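Side-chain contacts in putative lipase/esterase (PDB 3BXP), which probably hydrolyses carboxylic ester bonds, as expected of a carboxylesterase of the alpha/beta-hydrolase fold: residues Gly163-Thr167 and Ser168-Asn172; Pro206-Asn209 and Ser210-Tyr213; Gln255-Ile258 and Trp259-Leu262; Arg265-Glu269 and Gln270-Ala274. All blocks are in the same frame, centred on the assembly; numbering follows the deposited sequence. Where two conformers were deposited one is given.

All four contacts lie at helix ends of an alpha/beta-hydrolase fold. Contacts 1, 2 and 3 each hold the start of a helix. Contact 4 holds the end of helix 258-269, which contact 3 begins; the centres of those two are about 15 Å apart. Contact 1 is a surface contact with no buried residue, and its capping bond is accepted by a threonine hydroxyl. Contacts 2, 3 and 4 are partly buried and touch the second subunit. Side-chain amides bond to carbonyls in all four, but contact 4 closes mainly on backbone bonds and leucine packing, its amide bond to Ala-274 being weak. Contacts 1 and 2 touch each other through Phe-164, Gly-163 and Pro-206.

Contact 1. Residues Gly163-Thr167 and Ser168-Asn172; sequences GFPTT and SAARN
Thr-167 and Ala-170 meet in an N-cap, the motif that opens helix 168-174 after the loop following strand 150-154. Two hydrogen bonds carry the polar part. The hydroxyl OG1 of Thr-167 accepts from Ala-170 N at 3.1 Å, with an N-H...O angle of 152°. It gets there because chi1, at 68°, sets OG1 between the backbone N and the carbonyl carbon of its own residue, facing the first turn. The carbonyl of the same threonine takes the next amide: Arg-171 N lies 3.1 Å from Thr-167 O, in the carbonyl plane. One residue therefore serves two amides of the opening turn, the first through its side chain and the second through its backbone.

The apolar part belongs to Pro-165, whose ring follows a cis peptide bond and rests beside the helix start. Its CB meets the methyl CB of Ala-170 at 3.5 Å, and its CG comes equally near to Arg-171 N, so the ring covers the flank of the turn that the threonine caps.

The charged group of Arg-171 turns elsewhere. Its chain bends at chi3 (75°), which brings one guanidinium face back over the preceding turn, while the group also makes a cation-pi contact with Trp-181. The atom beneath that face is Ser-168 CA, 4.0 Å from the guanidinium plane.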
loop_
_atom_site.group_PDB
_atom_site.type_symbol
_atom_site.label_atom_id
_atom_site.label_comp_id
_atom_site.label_asym_id
_atom_site.label_seq_id
_atom_site.Cartn_x
_atom_site.Cartn_y
_atom_site.Cartn_z
ATOM N N GLY B 163 -8.189 -9.039 16.341
ATOM C CA GLY B 163 -9.338 -9.702 15.727
ATOM C C GLY B 163 -9.144 -11.165 15.400
ATOM O O GLY B 163 -10.115 -11.931 15.346
ATOM N N PHE B 164 -7.909 -11.542 15.094
ATOM C CA PHE B 164 -7.554 -12.946 14.979
ATOM C C PHE B 164 -6.418 -13.235 15.913
ATOM O O PHE B 164 -5.368 -12.586 15.786
ATOM C CB PHE B 164 -7.104 -13.364 13.564
ATOM C CG PHE B 164 -6.693 -14.803 13.518
ATOM C CD1 PHE B 164 -7.625 -15.779 13.238
ATOM C CD2 PHE B 164 -5.398 -15.189 13.870
ATOM C CE1 PHE B 164 -7.271 -17.122 13.265
ATOM C CE2 PHE B 164 -5.043 -16.531 13.903
ATOM C CZ PHE B 164 -5.976 -17.486 13.598
ATOM N N PRO B 165 -6.593 -14.234 16.818
ATOM C CA PRO B 165 -7.782 -15.099 16.905
ATOM C C PRO B 165 -8.943 -14.385 17.579
ATOM O O PRO B 165 -8.780 -13.256 18.031
ATOM C CB PRO B 165 -7.320 -16.244 17.808
ATOM C CG PRO B 165 -6.298 -15.607 18.686
ATOM C CD PRO B 165 -5.604 -14.579 17.852
ATOM N N THR B 166 -10.088 -15.059 17.678
ATOM C CA THR B 166 -11.337 -14.389 18.084
ATOM C C THR B 166 -11.522 -14.323 19.578
ATOM O O THR B 166 -12.423 -13.639 20.054
ATOM C CB THR B 166 -12.575 -15.076 17.473
ATOM O OG1 THR B 166 -12.608 -16.458 17.859
ATOM C CG2 THR B 166 -12.520 -15.000 15.981
ATOM N N THR B 167 -10.710 -15.078 20.316
ATOM C CA THR B 167 -10.836 -15.155 21.771
ATOM C C THR B 167 -9.518 -15.065 22.497
ATOM O O THR B 167 -8.512 -15.467 21.968
ATOM C CB THR B 167 -11.463 -16.500 22.217
ATOM O OG1 THR B 167 -10.557 -17.573 21.936
ATOM C CG2 THR B 167 -12.793 -16.743 21.529
ATOM N N SER B 168 -9.551 -14.613 23.750
ATOM C CA SER B 168 -8.333 -14.509 24.550
ATOM C C SER B 168 -7.757 -15.863 24.907
ATOM O O SER B 168 -6.545 -15.965 25.105
ATOM C CB SER B 168 -8.565 -13.734 25.841
ATOM O OG SER B 168 -9.682 -14.239 26.518
ATOM N N ALA B 169 -8.592 -16.900 24.996
ATOM C CA ALA B 169 -8.046 -18.241 25.309
ATOM C C ALA B 169 -7.239 -18.722 24.113
ATOM O O ALA B 169 -6.198 -19.318 24.266
ATOM C CB ALA B 169 -9.140 -19.233 25.638
ATOM N N ALA B 170 -7.708 -18.402 22.926
ATOM C CA ALA B 170 -6.976 -18.766 21.704
ATOM C C ALA B 170 -5.668 -18.011 21.605
ATOM O O ALA B 170 -4.683 -18.564 21.152
ATOM C CB ALA B 170 -7.808 -18.512 20.480
ATOM N N ARG B 171 -5.676 -16.731 21.970
ATOM C CA ARG B 171 -4.477 -15.888 21.916
ATOM C C ARG B 171 -3.443 -16.471 22.850
ATOM O O ARG B 171 -2.319 -16.617 22.503
ATOM C CB ARG B 171 -4.802 -14.431 22.300
ATOM C CG ARG B 171 -3.605 -13.504 22.473
ATOM C CD ARG B 171 -4.057 -12.181 23.049
ATOM N NE ARG B 171 -4.321 -12.442 24.450
ATOM C CZ ARG B 171 -5.271 -11.882 25.183
ATOM N NH1 ARG B 171 -6.109 -11.003 24.652
ATOM N NH2 ARG B 171 -5.383 -12.240 26.455
ATOM N N ASN B 172 -3.868 -16.798 24.071
ATOM C CA ASN B 172 -2.964 -17.354 25.074
ATOM C C ASN B 172 -2.454 -18.787 24.780
ATOM O O ASN B 172 -1.402 -19.199 25.271
ATOM C CB ASN B 172 -3.598 -17.212 26.469
ATOM C CG ASN B 172 -3.250 -15.874 27.136
ATOM O OD1 ASN B 172 -2.114 -15.665 27.593
ATOM N ND2 ASN B 172 -4.224 -14.968 27.196
#

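Contact 2. Residues Pro206-Asn209 and Ser210-Tyr213; sequences PPIN and SLKY. With PGR (R-1,2-propanediol), chain K.
Ile-208 and Lys-212 touch one turn apart, CG1 against CE, at the start of helix 208-219, the helix of a beta-alpha-beta unit between strands 194-199 and 224-229. The tight part lies around Ile-208 O. Lys-212 N donates to it at 3.0 Å, and Lys-212 CG packs against the same oxygen at 3.1 Å before the chain runs on to a salt bridge between NZ and Asp-159. Asn-209 is equally fixed: its ND2 reaches back to a lone pair of Pro-206 O at 2.9 Å, while its OD1 accepts from the amides of Ile-158 and Asp-159.

The packing is looser at the end of Ile-208. With chi1 at -164°, CG1 swings away from the backbone N; Ile-208 CD1 comes no nearer to Leu-211 CD1 than 4.0 Å, the two chains crossing at about a right angle, near Gln-215 of the second subunit. Replacing Ile-208 by an alanine would probably remove the branch that Lys-212 CE and Leu-211 CD1 touch and open a gap beside the bound propanediol. That molecule, probably from the crystallisation liquor, sits at this edge, its O1 accepting a weak bond from Ile-208 N at 3.0 Å.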
loop_
_atom_site.group_PDB
_atom_site.type_symbol
_atom_site.label_atom_id
_atom_site.label_comp_id
_atom_site.label_asym_id
_atom_site.label_seq_id
_atom_site.Cartn_x
_atom_site.Cartn_y
_atom_site.Cartn_z
ATOM N N PRO B 206 -7.900 -9.724 9.404
ATOM C CA PRO B 206 -8.275 -8.292 9.420
ATOM C C PRO B 206 -7.155 -7.398 8.881
ATOM O O PRO B 206 -6.002 -7.534 9.326
ATOM C CB PRO B 206 -8.481 -8.001 10.918
ATOM C CG PRO B 206 -8.786 -9.364 11.547
ATOM C CD PRO B 206 -7.992 -10.357 10.738
ATOM N N PRO B 207 -7.466 -6.487 7.937
ATOM C CA PRO B 207 -6.426 -5.677 7.321
ATOM C C PRO B 207 -5.716 -4.731 8.277
ATOM O O PRO B 207 -4.601 -4.288 7.990
ATOM C CB PRO B 207 -7.171 -4.917 6.217
ATOM C CG PRO B 207 -8.262 -5.737 5.883
ATOM C CD PRO B 207 -8.717 -6.375 7.173
ATOM N N ILE B 208 -6.328 -4.475 9.437
ATOM C CA ILE B 208 -5.688 -3.626 10.415
ATOM C C ILE B 208 -4.323 -4.183 10.809
ATOM O O ILE B 208 -3.441 -3.464 11.303
ATOM C CB ILE B 208 -6.577 -3.467 11.670
ATOM C CG1 ILE B 208 -6.111 -2.293 12.512
ATOM C CG2 ILE B 208 -6.641 -4.746 12.414
ATOM C CD1 ILE B 208 -6.234 -0.890 11.858
ATOM N N ASN B 209 -4.136 -5.475 10.634
ATOM C CA ASN B 209 -2.872 -6.106 10.970
ATOM C C ASN B 209 -1.739 -5.518 10.125
ATOM O O ASN B 209 -0.687 -5.142 10.619
ATOM C CB ASN B 209 -2.954 -7.625 10.736
ATOM C CG ASN B 209 -3.630 -8.365 11.895
ATOM O OD1 ASN B 209 -3.025 -8.582 12.917
ATOM N ND2 ASN B 209 -4.876 -8.830 11.670
ATOM N N SER B 210 -1.917 -5.512 8.810
ATOM C CA SER B 210 -0.826 -5.012 7.972
ATOM C C SER B 210 -0.626 -3.504 8.193
ATOM O O SER B 210 0.496 -3.013 8.129
ATOM C CB SER B 210 -1.020 -5.379 6.493
ATOM O OG SER B 210 -2.259 -4.901 5.987
ATOM N N LEU B 211 -1.717 -2.776 8.396
ATOM C CA LEU B 211 -1.644 -1.323 8.624
ATOM C C LEU B 211 -0.792 -1.070 9.867
ATOM O O LEU B 211 -0.000 -0.159 9.925
ATOM C CB LEU B 211 -3.056 -0.748 8.842
ATOM C CG LEU B 211 -3.901 -0.657 7.580
ATOM C CD1 LEU B 211 -5.380 -0.488 7.938
ATOM C CD2 LEU B 211 -3.434 0.523 6.652
ATOM N N LYS B 212 -0.978 -1.899 10.870
ATOM C CA LYS B 212 -0.233 -1.754 12.139
ATOM C C LYS B 212 1.282 -1.988 11.918
ATOM O O LYS B 212 2.113 -1.195 12.380
ATOM C CB LYS B 212 -0.758 -2.729 13.195
ATOM C CG LYS B 212 -2.060 -2.345 13.800
ATOM C CD LYS B 212 -2.698 -3.508 14.575
ATOM C CE LYS B 212 -3.802 -3.091 15.525
ATOM N NZ LYS B 212 -3.240 -2.735 16.912
ATOM N N TYR B 213 1.658 -3.037 11.208
ATOM C CA TYR B 213 3.095 -3.316 10.983
ATOM C C TYR B 213 3.712 -2.193 10.103
ATOM O O TYR B 213 4.810 -1.679 10.339
ATOM C CB TYR B 213 3.262 -4.678 10.291
ATOM C CG TYR B 213 4.675 -5.137 10.313
ATOM C CD1 TYR B 213 5.303 -5.410 11.499
ATOM C CD2 TYR B 213 5.413 -5.280 9.140
ATOM C CE1 TYR B 213 6.641 -5.820 11.558
ATOM C CE2 TYR B 213 6.748 -5.679 9.184
ATOM C CZ TYR B 213 7.350 -5.955 10.384
ATOM O OH TYR B 213 8.698 -6.353 10.407
HETATM C C1 PGR K . -9.452 -3.148 8.917
HETATM C C2 PGR K . -10.088 -1.895 9.531
HETATM C C3 PGR K . -11.609 -2.038 9.639
HETATM O O1 PGR K . -9.317 -4.304 9.801
HETATM O O2 PGR K . -9.599 -1.500 10.834
#

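Contact 3. Residues Gln255-Ile258 and Trp259-Leu262; sequences QAAI and WPQL
Ile-258 O accepts from Leu-262 N at 3.2 Å, nearly in line with the C=O bond, and takes a further, weak bond from Gln-261 N. Just before it the backbone is extended at Ala-256 and Ala-257, and then turns helical, so a loop runs directly into helix 258-269.

Among side chains, Gln-261 folds back over that junction. Extended beyond CG (chi2 -172°), it brings NE2 to 2.9 Å from Ala-257 O; the bond is straight at 163°, yet the donor stands well above the carbonyl plane, 55° out of it. OE1 of the same amide accepts from Asn-253 N, so both ends of the group grip the incoming loop. A leucine in its place would probably leave Ala-257 O and Asn-253 N without these partners and let the loop shift.

Apolar contacts complete the join. Ala-257 CB touches Pro-260 CD at 3.9 Å. Ile-258 and Leu-262 lie side by side and point the same way, Ile-258 CG2 to Leu-262 CD1 3.7 Å; both also pack on the second subunit, Ile-258 on its Leu-262 and Leu-262 on its Phe-229. The chemistry is thus divided: an amide ties the loop to the helix start, while aliphatic branches contribute to the subunit interface.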
loop_
_atom_site.group_PDB
_atom_site.type_symbol
_atom_site.label_atom_id
_atom_site.label_comp_id
_atom_site.label_asym_id
_atom_site.label_seq_id
_atom_site.Cartn_x
_atom_site.Cartn_y
_atom_site.Cartn_z
ATOM N N GLN B 255 -1.382 -10.130 -17.681
ATOM C CA GLN B 255 -1.777 -11.539 -17.808
ATOM C C GLN B 255 -1.320 -12.404 -16.637
ATOM O O GLN B 255 -1.572 -13.606 -16.619
ATOM C CB GLN B 255 -1.217 -12.136 -19.108
ATOM N N ALA B 256 -0.628 -11.798 -15.679
ATOM C CA ALA B 256 -0.213 -12.508 -14.470
ATOM C C ALA B 256 -0.623 -11.698 -13.239
ATOM O O ALA B 256 -0.837 -10.483 -13.330
ATOM C CB ALA B 256 1.300 -12.743 -14.494
ATOM N N ALA B 257 -0.784 -12.393 -12.118
ATOM C CA ALA B 257 -1.069 -11.750 -10.841
ATOM C C ALA B 257 -0.112 -10.582 -10.625
ATOM O O ALA B 257 1.085 -10.636 -11.016
ATOM C CB ALA B 257 -0.977 -12.760 -9.673
ATOM N N ILE B 258 -0.657 -9.516 -10.022
ATOM C CA ILE B 258 0.116 -8.291 -9.836
ATOM C C ILE B 258 1.168 -8.445 -8.720
ATOM O O ILE B 258 2.274 -7.974 -8.841
ATOM C CB ILE B 258 -0.811 -7.065 -9.516
ATOM C CG1 ILE B 258 -1.749 -6.740 -10.677
ATOM C CG2 ILE B 258 0.000 -5.838 -9.214
ATOM C CD1 ILE B 258 -2.936 -5.808 -10.247
ATOM N N TRP B 259 0.822 -9.080 -7.606
ATOM C CA TRP B 259 1.638 -8.886 -6.417
ATOM C C TRP B 259 3.051 -9.495 -6.564
ATOM O O TRP B 259 4.004 -8.892 -6.116
ATOM C CB TRP B 259 0.897 -9.311 -5.125
ATOM C CG TRP B 259 1.022 -10.721 -4.719
ATOM C CD1 TRP B 259 0.083 -11.703 -4.870
ATOM C CD2 TRP B 259 2.158 -11.332 -4.092
ATOM N NE1 TRP B 259 0.586 -12.903 -4.369
ATOM C CE2 TRP B 259 1.839 -12.684 -3.868
ATOM C CE3 TRP B 259 3.396 -10.860 -3.672
ATOM C CZ2 TRP B 259 2.726 -13.555 -3.267
ATOM C CZ3 TRP B 259 4.270 -11.731 -3.040
ATOM C CH2 TRP B 259 3.933 -13.059 -2.881
ATOM N N PRO B 260 3.191 -10.661 -7.225
ATOM C CA PRO B 260 4.518 -11.233 -7.348
ATOM C C PRO B 260 5.401 -10.379 -8.199
ATOM O O PRO B 260 6.588 -10.264 -7.918
ATOM C CB PRO B 260 4.240 -12.579 -8.030
ATOM C CG PRO B 260 2.948 -12.941 -7.577
ATOM C CD PRO B 260 2.188 -11.651 -7.630
ATOM N N GLN B 261 4.799 -9.714 -9.180
ATOM C CA GLN B 261 5.539 -8.835 -10.106
ATOM C C GLN B 261 6.105 -7.641 -9.330
ATOM O O GLN B 261 7.271 -7.252 -9.479
ATOM C CB GLN B 261 4.629 -8.363 -11.220
ATOM C CG GLN B 261 4.049 -9.443 -12.095
ATOM C CD GLN B 261 3.313 -8.855 -13.279
ATOM O OE1 GLN B 261 3.915 -8.141 -14.088
ATOM N NE2 GLN B 261 1.998 -9.112 -13.371
ATOM N N LEU B 262 5.293 -7.120 -8.420
ATOM C CA LEU B 262 5.709 -6.014 -7.566
ATOM C C LEU B 262 6.780 -6.432 -6.582
ATOM O O LEU B 262 7.736 -5.686 -6.325
ATOM C CB LEU B 262 4.526 -5.409 -6.844
ATOM C CG LEU B 262 3.417 -4.739 -7.646
ATOM C CD1 LEU B 262 2.231 -4.385 -6.717
ATOM C CD2 LEU B 262 3.853 -3.498 -8.398
#

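Contact 4. Residues Arg265-Glu269 and Gln270-Ala274; sequences RWLQE and QGLLA
A Schellman motif joining Leu-267 and Gln-268 to Gly-271 and Leu-272 ends helix 258-269. Its two defining bonds are both present: Leu-272 N donates to Leu-267 O at 2.8 Å and 163°, and within that loop Gly-271 N donates to Gln-268 O at 3.0 Å. Gly-271 takes the positive phi of 74° that reverses the chain, a value that favours glycine.

The hydrophobic pairing that often accompanies this motif is seen too. Leu-267 CD2 meets Leu-272 CD1 at 4.1 Å, the chains crossing at about a right angle, and Leu-267 CB rests on Leu-273 CB at 3.9 Å. Leu-272 also packs on Ala-150, which places the turn against strand 150-154.

On another flank, Gln-270 covers the indole of Trp-266. With chi1 at -70°, Gln-270 CG is anti to the carbonyl carbon and lies over the six-membered ring, 3.6 Å from the centroid and near the ring normal, a CH-pi contact. The bend at chi2 then lays the amide almost parallel to the indole, while the ring itself meets Phe-195 of strand 194-199.

Other polar groups are linked through water and the second subunit. One water donates to Gln-268 O and lies unusually close to Leu-273 O. Glu-269 OE2 is hydrogen-bonded to Gln-255 of the second subunit, and a further water bridges Glu-269 OE1, at 2.8 Å, to Gln-270 OE1, at 3.1 Å.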
loop_
_atom_site.group_PDB
_atom_site.type_symbol
_atom_site.label_atom_id
_atom_site.label_comp_id
_atom_site.label_asym_id
_atom_site.label_seq_id
_atom_site.Cartn_x
_atom_site.Cartn_y
_atom_site.Cartn_z
ATOM N N ARG B 265 10.177 -6.940 -8.315
ATOM C CA ARG B 265 10.806 -5.665 -8.635
ATOM C C ARG B 265 11.374 -5.024 -7.378
ATOM O O ARG B 265 12.460 -4.437 -7.398
ATOM C CB ARG B 265 9.814 -4.697 -9.317
ATOM C CG ARG B 265 9.224 -5.219 -10.617
ATOM N N TRP B 266 10.626 -5.116 -6.280
ATOM C CA TRP B 266 11.082 -4.574 -5.008
ATOM C C TRP B 266 12.394 -5.250 -4.574
ATOM O O TRP B 266 13.301 -4.606 -4.036
ATOM C CB TRP B 266 10.020 -4.782 -3.907
ATOM C CG TRP B 266 10.316 -4.186 -2.596
ATOM C CD1 TRP B 266 10.136 -2.893 -2.207
ATOM C CD2 TRP B 266 10.861 -4.871 -1.464
ATOM N NE1 TRP B 266 10.524 -2.731 -0.901
ATOM C CE2 TRP B 266 10.958 -3.939 -0.418
ATOM C CE3 TRP B 266 11.192 -6.207 -1.224
ATOM C CZ2 TRP B 266 11.413 -4.283 0.867
ATOM C CZ3 TRP B 266 11.689 -6.544 0.046
ATOM C CH2 TRP B 266 11.762 -5.604 1.068
ATOM N N LEU B 267 12.485 -6.554 -4.795
ATOM C CA LEU B 267 13.681 -7.290 -4.364
ATOM C C LEU B 267 14.863 -6.807 -5.194
ATOM O O LEU B 267 15.951 -6.654 -4.690
ATOM C CB LEU B 267 13.472 -8.788 -4.502
ATOM C CG LEU B 267 12.550 -9.476 -3.494
ATOM C CD1 LEU B 267 12.247 -10.907 -3.907
ATOM C CD2 LEU B 267 13.143 -9.425 -2.090
ATOM N N GLN B 268 14.594 -6.543 -6.463
ATOM C CA GLN B 268 15.591 -5.984 -7.358
ATOM C C GLN B 268 16.024 -4.617 -6.863
ATOM O O GLN B 268 17.226 -4.304 -6.832
ATOM C CB GLN B 268 15.068 -5.900 -8.764
ATOM C CG GLN B 268 14.920 -7.282 -9.461
ATOM C CD GLN B 268 14.248 -7.184 -10.817
ATOM O OE1 GLN B 268 13.308 -6.407 -11.000
ATOM N NE2 GLN B 268 14.741 -7.962 -11.795
ATOM N N GLU B 269 15.064 -3.778 -6.489
ATOM C CA GLU B 269 15.393 -2.438 -6.019
ATOM C C GLU B 269 16.251 -2.539 -4.769
ATOM O O GLU B 269 17.046 -1.683 -4.525
ATOM C CB GLU B 269 14.142 -1.599 -5.645
ATOM C CG GLU B 269 13.269 -1.276 -6.839
ATOM C CD GLU B 269 11.868 -0.770 -6.483
ATOM O OE1 GLU B 269 11.441 -0.856 -5.304
ATOM O OE2 GLU B 269 11.183 -0.323 -7.421
ATOM N N GLN B 270 16.038 -3.585 -3.968
ATOM C CA GLN B 270 16.717 -3.758 -2.665
ATOM C C GLN B 270 18.055 -4.462 -2.827
ATOM O O GLN B 270 18.751 -4.773 -1.831
ATOM C CB GLN B 270 15.852 -4.614 -1.702
ATOM C CG GLN B 270 14.572 -3.958 -1.180
ATOM C CD GLN B 270 14.844 -2.761 -0.323
ATOM O OE1 GLN B 270 14.426 -1.652 -0.627
ATOM N NE2 GLN B 270 15.556 -2.975 0.758
ATOM N N GLY B 271 18.400 -4.761 -4.075
ATOM C CA GLY B 271 19.670 -5.408 -4.392
ATOM C C GLY B 271 19.706 -6.887 -4.034
ATOM O O GLY B 271 20.783 -7.494 -3.877
ATOM N N LEU B 272 18.532 -7.489 -3.936
ATOM C CA LEU B 272 18.445 -8.825 -3.383
ATOM C C LEU B 272 18.193 -9.824 -4.501
ATOM O O LEU B 272 18.204 -11.040 -4.317
ATOM C CB LEU B 272 17.380 -8.886 -2.269
ATOM C CG LEU B 272 17.617 -7.986 -1.063
ATOM C CD1 LEU B 272 16.465 -8.052 -0.059
ATOM C CD2 LEU B 272 18.931 -8.269 -0.332
ATOM N N LEU B 273 17.987 -9.292 -5.683
ATOM C CA LEU B 273 17.685 -10.099 -6.847
ATOM C C LEU B 273 18.214 -9.433 -8.085
ATOM O O LEU B 273 18.165 -8.213 -8.211
ATOM C CB LEU B 273 16.153 -10.277 -6.989
ATOM C CG LEU B 273 15.624 -11.252 -8.014
ATOM C CD1 LEU B 273 16.131 -12.666 -7.747
ATOM C CD2 LEU B 273 14.079 -11.232 -8.038
ATOM N N ALA B 274 18.748 -10.255 -8.998
ATOM C CA ALA B 274 19.186 -9.769 -10.301
ATOM C C ALA B 274 17.941 -9.349 -11.057
ATOM O O ALA B 274 17.932 -8.241 -11.542
ATOM C CB ALA B 274 19.962 -10.856 -11.078
HETATM O O HOH W 1 19.074 -5.943 -7.978
HETATM O O HOH W 2 12.430 -0.487 -2.682
#